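Local coordinates for motility-associated killing factor MakB (Vibrio cholerae serotype O1, PDB 6W1W), which probably serves as one component of a tripartite cytotoxin that resembles alpha-pore-forming toxins, at residues Gln125-Glu139 against Ser267-Pro281. Sequence-based numbering, arbitrary orientation.
Sequences QQVFTKSYNQAKNAE and SNMSEEFLKIDDSLP
Tyr132 lies between Lys136 of its own helix and Leu274 across the contact. Lys136 CG lies over one face, toward the rim; on the opposite face Leu274 CD2 makes a CH-pi contact, 3.9 Å from the ring centroid. Tyr132 CG stands anti to its own backbone N (chi1 168°), which carries the ring across to Phe273, whose CB is 3.6 Å from Tyr132 CD1. Phe273 points toward the facing helix, and its ring reaches Ser131, CE2 4.2 Å from Ser131 OG. At the far end Gln125, its chain fully extended, crosses Pro281 at about a right angle, Gln125 OE1 3.3 Å from Pro281 CD. The same oxygen nears Asp277 CA, while Leu280 CD1 packs against Gln125 CA at 3.7 Å. Here residues 125-139 of helix 100-151 run antiparallel (173°) to residues 276-281 of helix 276-302 in the long helical bundle, a build in keeping with alpha-pore-forming toxins; residues 271-275 keep helical backbone angles but lack the regular bonds, with a type I turn from Ser270 to Phe273. Helix 9-35 closes the buried side, with Phe273 on Ile26 and Phe128 edge-to-face with Phe23. Phe128 meets Ile276 CG2 with its ring edge, Phe128 CD1 3.8 Å away. The Tyr132 OH donates to Glu271 OE1 at 3.1 Å, ring and carboxylate planes 72° apart. Lys136 NZ bonds Glu271 OE2, Ser267 O and Glu139 OE1, probably easing repulsion between the glutamates.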
loop_
_atom_site.group_PDB
_atom_site.type_symbol
_atom_site.label_atom_id
_atom_site.label_comp_id
_atom_site.label_asym_id
_atom_site.label_seq_id
_atom_site.Cartn_x
_atom_site.Cartn_y
_atom_site.Cartn_z
ATOM N N GLN A 125 -6.056 8.414 -9.828
ATOM C CA GLN A 125 -6.973 7.369 -9.394
ATOM C C GLN A 125 -7.228 6.355 -10.501
ATOM O O GLN A 125 -7.495 5.183 -10.213
ATOM C CB GLN A 125 -8.294 7.985 -8.930
ATOM C CG GLN A 125 -9.243 7.006 -8.255
ATOM C CD GLN A 125 -10.566 7.643 -7.876
ATOM O OE1 GLN A 125 -11.446 6.987 -7.317
ATOM N NE2 GLN A 125 -10.715 8.929 -8.181
ATOM N N GLN A 126 -7.152 6.779 -11.764
ATOM C CA GLN A 126 -7.425 5.859 -12.862
ATOM C C GLN A 126 -6.251 4.927 -13.120
ATOM O O GLN A 126 -6.448 3.817 -13.626
ATOM C CB GLN A 126 -7.770 6.644 -14.125
ATOM C CG GLN A 126 -8.997 7.531 -13.992
ATOM C CD GLN A 126 -9.067 8.576 -15.083
ATOM O OE1 GLN A 126 -10.081 9.256 -15.253
ATOM N NE2 GLN A 126 -7.981 8.713 -15.832
ATOM N N VAL A 127 -5.031 5.352 -12.785
ATOM C CA VAL A 127 -3.875 4.481 -12.958
ATOM C C VAL A 127 -3.970 3.281 -12.024
ATOM O O VAL A 127 -3.668 2.149 -12.416
ATOM C CB VAL A 127 -2.574 5.270 -12.739
ATOM C CG1 VAL A 127 -1.372 4.382 -13.017
ATOM C CG2 VAL A 127 -2.546 6.501 -13.631
ATOM N N PHE A 128 -4.399 3.505 -10.777
ATOM C CA PHE A 128 -4.553 2.393 -9.844
ATOM C C PHE A 128 -5.720 1.493 -10.233
ATOM O O PHE A 128 -5.634 0.267 -10.097
ATOM C CB PHE A 128 -4.733 2.920 -8.422
ATOM C CG PHE A 128 -3.470 3.467 -7.812
ATOM C CD1 PHE A 128 -3.520 4.373 -6.765
ATOM C CD2 PHE A 128 -2.230 3.075 -8.293
ATOM C CE1 PHE A 128 -2.357 4.881 -6.210
ATOM C CE2 PHE A 128 -1.059 3.576 -7.743
ATOM C CZ PHE A 128 -1.122 4.481 -6.699
ATOM N N THR A 129 -6.814 2.077 -10.724
ATOM C CA THR A 129 -7.958 1.268 -11.128
ATOM C C THR A 129 -7.595 0.330 -12.272
ATOM O O THR A 129 -8.171 -0.758 -12.394
ATOM C CB THR A 129 -9.129 2.169 -11.524
ATOM O OG1 THR A 129 -9.321 3.174 -10.520
ATOM C CG2 THR A 129 -10.410 1.355 -11.651
ATOM N N LYS A 130 -6.633 0.719 -13.108
ATOM C CA LYS A 130 -6.203 -0.170 -14.177
ATOM C C LYS A 130 -5.285 -1.267 -13.649
ATOM O O LYS A 130 -5.453 -2.443 -13.996
ATOM C CB LYS A 130 -5.521 0.631 -15.285
ATOM C CG LYS A 130 -5.403 -0.127 -16.595
ATOM C CD LYS A 130 -4.675 0.687 -17.646
ATOM C CE LYS A 130 -3.288 1.074 -17.163
ATOM N NZ LYS A 130 -2.496 1.773 -18.213
ATOM N N SER A 131 -4.329 -0.910 -12.790
ATOM C CA SER A 131 -3.426 -1.904 -12.217
ATOM C C SER A 131 -4.133 -2.847 -11.248
ATOM O O SER A 131 -3.650 -3.963 -11.020
ATOM C CB SER A 131 -2.264 -1.207 -11.514
ATOM O OG SER A 131 -2.738 -0.249 -10.589
ATOM N N TYR A 132 -5.260 -2.430 -10.666
ATOM C CA TYR A 132 -6.054 -3.363 -9.873
ATOM C C TYR A 132 -6.614 -4.475 -10.752
ATOM O O TYR A 132 -6.443 -5.665 -10.458
ATOM C CB TYR A 132 -7.188 -2.631 -9.150
ATOM C CG TYR A 132 -8.220 -3.565 -8.544
ATOM C CD1 TYR A 132 -7.950 -4.269 -7.375
ATOM C CD2 TYR A 132 -9.463 -3.744 -9.145
ATOM C CE1 TYR A 132 -8.886 -5.124 -6.821
ATOM C CE2 TYR A 132 -10.405 -4.598 -8.598
ATOM C CZ TYR A 132 -10.111 -5.284 -7.438
ATOM O OH TYR A 132 -11.044 -6.132 -6.892
ATOM N N ASN A 133 -7.282 -4.099 -11.849
ATOM C CA ASN A 133 -7.848 -5.093 -12.757
ATOM C C ASN A 133 -6.758 -5.919 -13.425
ATOM O O ASN A 133 -6.957 -7.110 -13.697
ATOM C CB ASN A 133 -8.716 -4.408 -13.813
ATOM C CG ASN A 133 -9.936 -3.726 -13.220
ATOM O OD1 ASN A 133 -10.144 -2.525 -13.405
ATOM N ND2 ASN A 133 -10.757 -4.494 -12.511
ATOM N N GLN A 134 -5.606 -5.306 -13.696
ATOM C CA GLN A 134 -4.474 -6.056 -14.225
ATOM C C GLN A 134 -3.988 -7.096 -13.223
ATOM O O GLN A 134 -3.768 -8.260 -13.578
ATOM C CB GLN A 134 -3.353 -5.090 -14.613
ATOM C CG GLN A 134 -3.594 -4.407 -15.944
ATOM C CD GLN A 134 -4.032 -5.401 -16.999
ATOM O OE1 GLN A 134 -5.204 -5.453 -17.381
ATOM N NE2 GLN A 134 -3.092 -6.217 -17.461
ATOM N N ALA A 135 -3.831 -6.693 -11.956
ATOM C CA ALA A 135 -3.433 -7.636 -10.915
ATOM C C ALA A 135 -4.504 -8.697 -10.693
ATOM O O ALA A 135 -4.189 -9.870 -10.460
ATOM C CB ALA A 135 -3.137 -6.887 -9.617
ATOM N N LYS A 136 -5.779 -8.306 -10.768
ATOM C CA LYS A 136 -6.859 -9.281 -10.657
ATOM C C LYS A 136 -6.862 -10.260 -11.827
ATOM O O LYS A 136 -7.248 -11.422 -11.660
ATOM C CB LYS A 136 -8.203 -8.562 -10.554
ATOM C CG LYS A 136 -8.465 -7.966 -9.183
ATOM C CD LYS A 136 -8.342 -9.048 -8.129
ATOM C CE LYS A 136 -8.086 -8.473 -6.754
ATOM N NZ LYS A 136 -7.675 -9.542 -5.803
ATOM N N ASN A 137 -6.432 -9.815 -13.010
ATOM C CA ASN A 137 -6.392 -10.710 -14.165
ATOM C C ASN A 137 -5.313 -11.774 -14.003
ATOM O O ASN A 137 -5.589 -12.975 -14.120
ATOM C CB ASN A 137 -6.164 -9.911 -15.449
ATOM C CG ASN A 137 -7.459 -9.564 -16.168
ATOM O OD1 ASN A 137 -8.505 -10.171 -15.921
ATOM N ND2 ASN A 137 -7.389 -8.590 -17.077
ATOM N N ALA A 138 -4.071 -11.353 -13.743
ATOM C CA ALA A 138 -2.979 -12.315 -13.625
ATOM C C ALA A 138 -3.176 -13.246 -12.438
ATOM O O ALA A 138 -2.667 -14.373 -12.445
ATOM C CB ALA A 138 -1.639 -11.591 -13.510
ATOM N N GLU A 139 -3.904 -12.800 -11.411
ATOM C CA GLU A 139 -4.209 -13.678 -10.287
ATOM C C GLU A 139 -5.144 -14.805 -10.711
ATOM O O GLU A 139 -4.874 -15.981 -10.442
ATOM C CB GLU A 139 -4.818 -12.873 -9.136
ATOM C CG GLU A 139 -3.792 -12.205 -8.223
ATOM C CD GLU A 139 -4.416 -11.163 -7.309
ATOM O OE1 GLU A 139 -5.630 -11.268 -7.028
ATOM O OE2 GLU A 139 -3.699 -10.231 -6.888
ATOM N N SER A 267 -4.528 -12.464 -3.517
ATOM C CA SER A 267 -5.891 -11.986 -3.739
ATOM C C SER A 267 -6.327 -11.028 -2.638
ATOM O O SER A 267 -6.870 -9.954 -2.922
ATOM C CB SER A 267 -6.860 -13.166 -3.835
ATOM O OG SER A 267 -6.911 -13.686 -5.154
ATOM N N ASN A 268 -6.092 -11.394 -1.375
ATOM C CA ASN A 268 -6.485 -10.516 -0.278
ATOM C C ASN A 268 -5.627 -9.262 -0.233
ATOM O O ASN A 268 -6.126 -8.181 0.106
ATOM C CB ASN A 268 -6.405 -11.260 1.053
ATOM C CG ASN A 268 -7.429 -12.370 1.159
ATOM O OD1 ASN A 268 -7.090 -13.516 1.449
ATOM N ND2 ASN A 268 -8.694 -12.033 0.933
ATOM N N MET A 269 -4.342 -9.389 -0.563
ATOM C CA MET A 269 -3.479 -8.216 -0.632
ATOM C C MET A 269 -3.968 -7.238 -1.693
ATOM O O MET A 269 -3.952 -6.020 -1.475
ATOM C CB MET A 269 -2.041 -8.642 -0.922
ATOM C CG MET A 269 -0.967 -7.777 -0.283
ATOM S SD MET A 269 0.675 -8.533 -0.443
ATOM C CE MET A 269 0.307 -10.266 -0.143
ATOM N N SER A 270 -4.401 -7.753 -2.853
ATOM C CA SER A 270 -4.844 -6.878 -3.932
ATOM C C SER A 270 -6.134 -6.154 -3.585
ATOM O O SER A 270 -6.358 -5.039 -4.065
ATOM C CB SER A 270 -5.030 -7.673 -5.224
ATOM O OG SER A 270 -3.782 -8.061 -5.768
ATOM N N GLU A 271 -6.994 -6.756 -2.756
ATOM C CA GLU A 271 -8.241 -6.091 -2.389
ATOM C C GLU A 271 -8.020 -4.833 -1.560
ATOM O O GLU A 271 -8.982 -4.098 -1.316
ATOM C CB GLU A 271 -9.161 -7.056 -1.641
ATOM C CG GLU A 271 -9.471 -8.350 -2.386
ATOM C CD GLU A 271 -10.214 -8.139 -3.702
ATOM O OE1 GLU A 271 -10.754 -7.035 -3.934
ATOM O OE2 GLU A 271 -10.266 -9.095 -4.507
ATOM N N GLU A 272 -6.787 -4.567 -1.121
ATOM C CA GLU A 272 -6.462 -3.290 -0.503
ATOM C C GLU A 272 -6.346 -2.168 -1.524
ATOM O O GLU A 272 -6.359 -0.995 -1.133
ATOM C CB GLU A 272 -5.163 -3.409 0.301
ATOM C CG GLU A 272 -5.208 -4.476 1.399
ATOM C CD GLU A 272 -6.336 -4.257 2.399
ATOM O OE1 GLU A 272 -6.446 -3.136 2.942
ATOM O OE2 GLU A 272 -7.118 -5.203 2.632
ATOM N N PHE A 273 -6.237 -2.501 -2.815
ATOM C CA PHE A 273 -6.313 -1.482 -3.857
ATOM C C PHE A 273 -7.670 -0.789 -3.855
ATOM O O PHE A 273 -7.758 0.419 -4.103
ATOM C CB PHE A 273 -6.062 -2.101 -5.235
ATOM C CG PHE A 273 -4.615 -2.362 -5.550
ATOM C CD1 PHE A 273 -3.998 -3.539 -5.143
ATOM C CD2 PHE A 273 -3.881 -1.449 -6.292
ATOM C CE1 PHE A 273 -2.670 -3.790 -5.448
ATOM C CE2 PHE A 273 -2.550 -1.691 -6.602
ATOM C CZ PHE A 273 -1.943 -2.866 -6.178
ATOM N N LEU A 274 -8.742 -1.540 -3.583
ATOM C CA LEU A 274 -10.091 -0.996 -3.694
ATOM C C LEU A 274 -10.350 0.140 -2.714
ATOM O O LEU A 274 -11.270 0.937 -2.935
ATOM C CB LEU A 274 -11.126 -2.102 -3.485
ATOM C CG LEU A 274 -11.326 -3.088 -4.639
ATOM C CD1 LEU A 274 -12.319 -4.168 -4.246
ATOM C CD2 LEU A 274 -11.791 -2.360 -5.889
ATOM N N LYS A 275 -9.570 0.234 -1.634
ATOM C CA LYS A 275 -9.730 1.338 -0.698
ATOM C C LYS A 275 -9.234 2.656 -1.284
ATOM O O LYS A 275 -9.631 3.724 -0.804
ATOM C CB LYS A 275 -9.005 1.014 0.612
ATOM C CG LYS A 275 -9.355 1.923 1.789
ATOM C CD LYS A 275 -10.358 1.276 2.747
ATOM C CE LYS A 275 -11.788 1.318 2.210
ATOM N NZ LYS A 275 -12.277 2.709 1.984
ATOM N N ILE A 276 -8.386 2.605 -2.316
ATOM C CA ILE A 276 -7.971 3.826 -3.004
ATOM C C ILE A 276 -9.167 4.495 -3.667
ATOM O O ILE A 276 -9.275 5.728 -3.689
ATOM C CB ILE A 276 -6.854 3.515 -4.022
ATOM C CG1 ILE A 276 -5.480 3.743 -3.393
ATOM C CG2 ILE A 276 -7.006 4.348 -5.294
ATOM C CD1 ILE A 276 -5.214 5.187 -3.027
ATOM N N ASP A 277 -10.103 3.696 -4.184
ATOM C CA ASP A 277 -11.315 4.223 -4.804
ATOM C C ASP A 277 -12.224 4.954 -3.821
ATOM O O ASP A 277 -13.308 5.394 -4.221
ATOM C CB ASP A 277 -12.082 3.089 -5.487
ATOM C CG ASP A 277 -11.343 2.532 -6.691
ATOM O OD1 ASP A 277 -10.180 2.930 -6.912
ATOM O OD2 ASP A 277 -11.928 1.702 -7.420
ATOM N N ASP A 278 -11.815 5.089 -2.559
ATOM C CA ASP A 278 -12.502 5.917 -1.576
ATOM C C ASP A 278 -11.627 7.015 -0.993
ATOM O O ASP A 278 -12.154 8.067 -0.621
ATOM C CB ASP A 278 -13.043 5.054 -0.424
ATOM C CG ASP A 278 -14.124 4.090 -0.873
ATOM O OD1 ASP A 278 -15.094 4.534 -1.526
ATOM O OD2 ASP A 278 -13.998 2.884 -0.568
ATOM N N SER A 279 -10.312 6.806 -0.915
ATOM C CA SER A 279 -9.393 7.765 -0.309
ATOM C C SER A 279 -8.918 8.825 -1.299
ATOM O O SER A 279 -8.893 10.017 -0.973
ATOM C CB SER A 279 -8.193 7.029 0.291
ATOM O OG SER A 279 -7.490 6.298 -0.700
ATOM N N LEU A 280 -8.520 8.413 -2.504
ATOM C CA LEU A 280 -8.118 9.389 -3.514
ATOM C C LEU A 280 -9.255 10.314 -3.931
ATOM O O LEU A 280 -9.027 11.534 -4.003
ATOM C CB LEU A 280 -7.508 8.679 -4.728
ATOM C CG LEU A 280 -5.981 8.544 -4.717
ATOM C CD1 LEU A 280 -5.449 8.072 -6.063
ATOM C CD2 LEU A 280 -5.328 9.857 -4.318
ATOM N N PRO A 281 -10.471 9.835 -4.224
ATOM C CA PRO A 281 -11.558 10.786 -4.514
ATOM C C PRO A 281 -11.858 11.723 -3.359
ATOM O O PRO A 281 -12.212 12.886 -3.593
ATOM C CB PRO A 281 -12.754 9.876 -4.832
ATOM C CG PRO A 281 -12.407 8.559 -4.232
ATOM C CD PRO A 281 -10.924 8.442 -4.377
#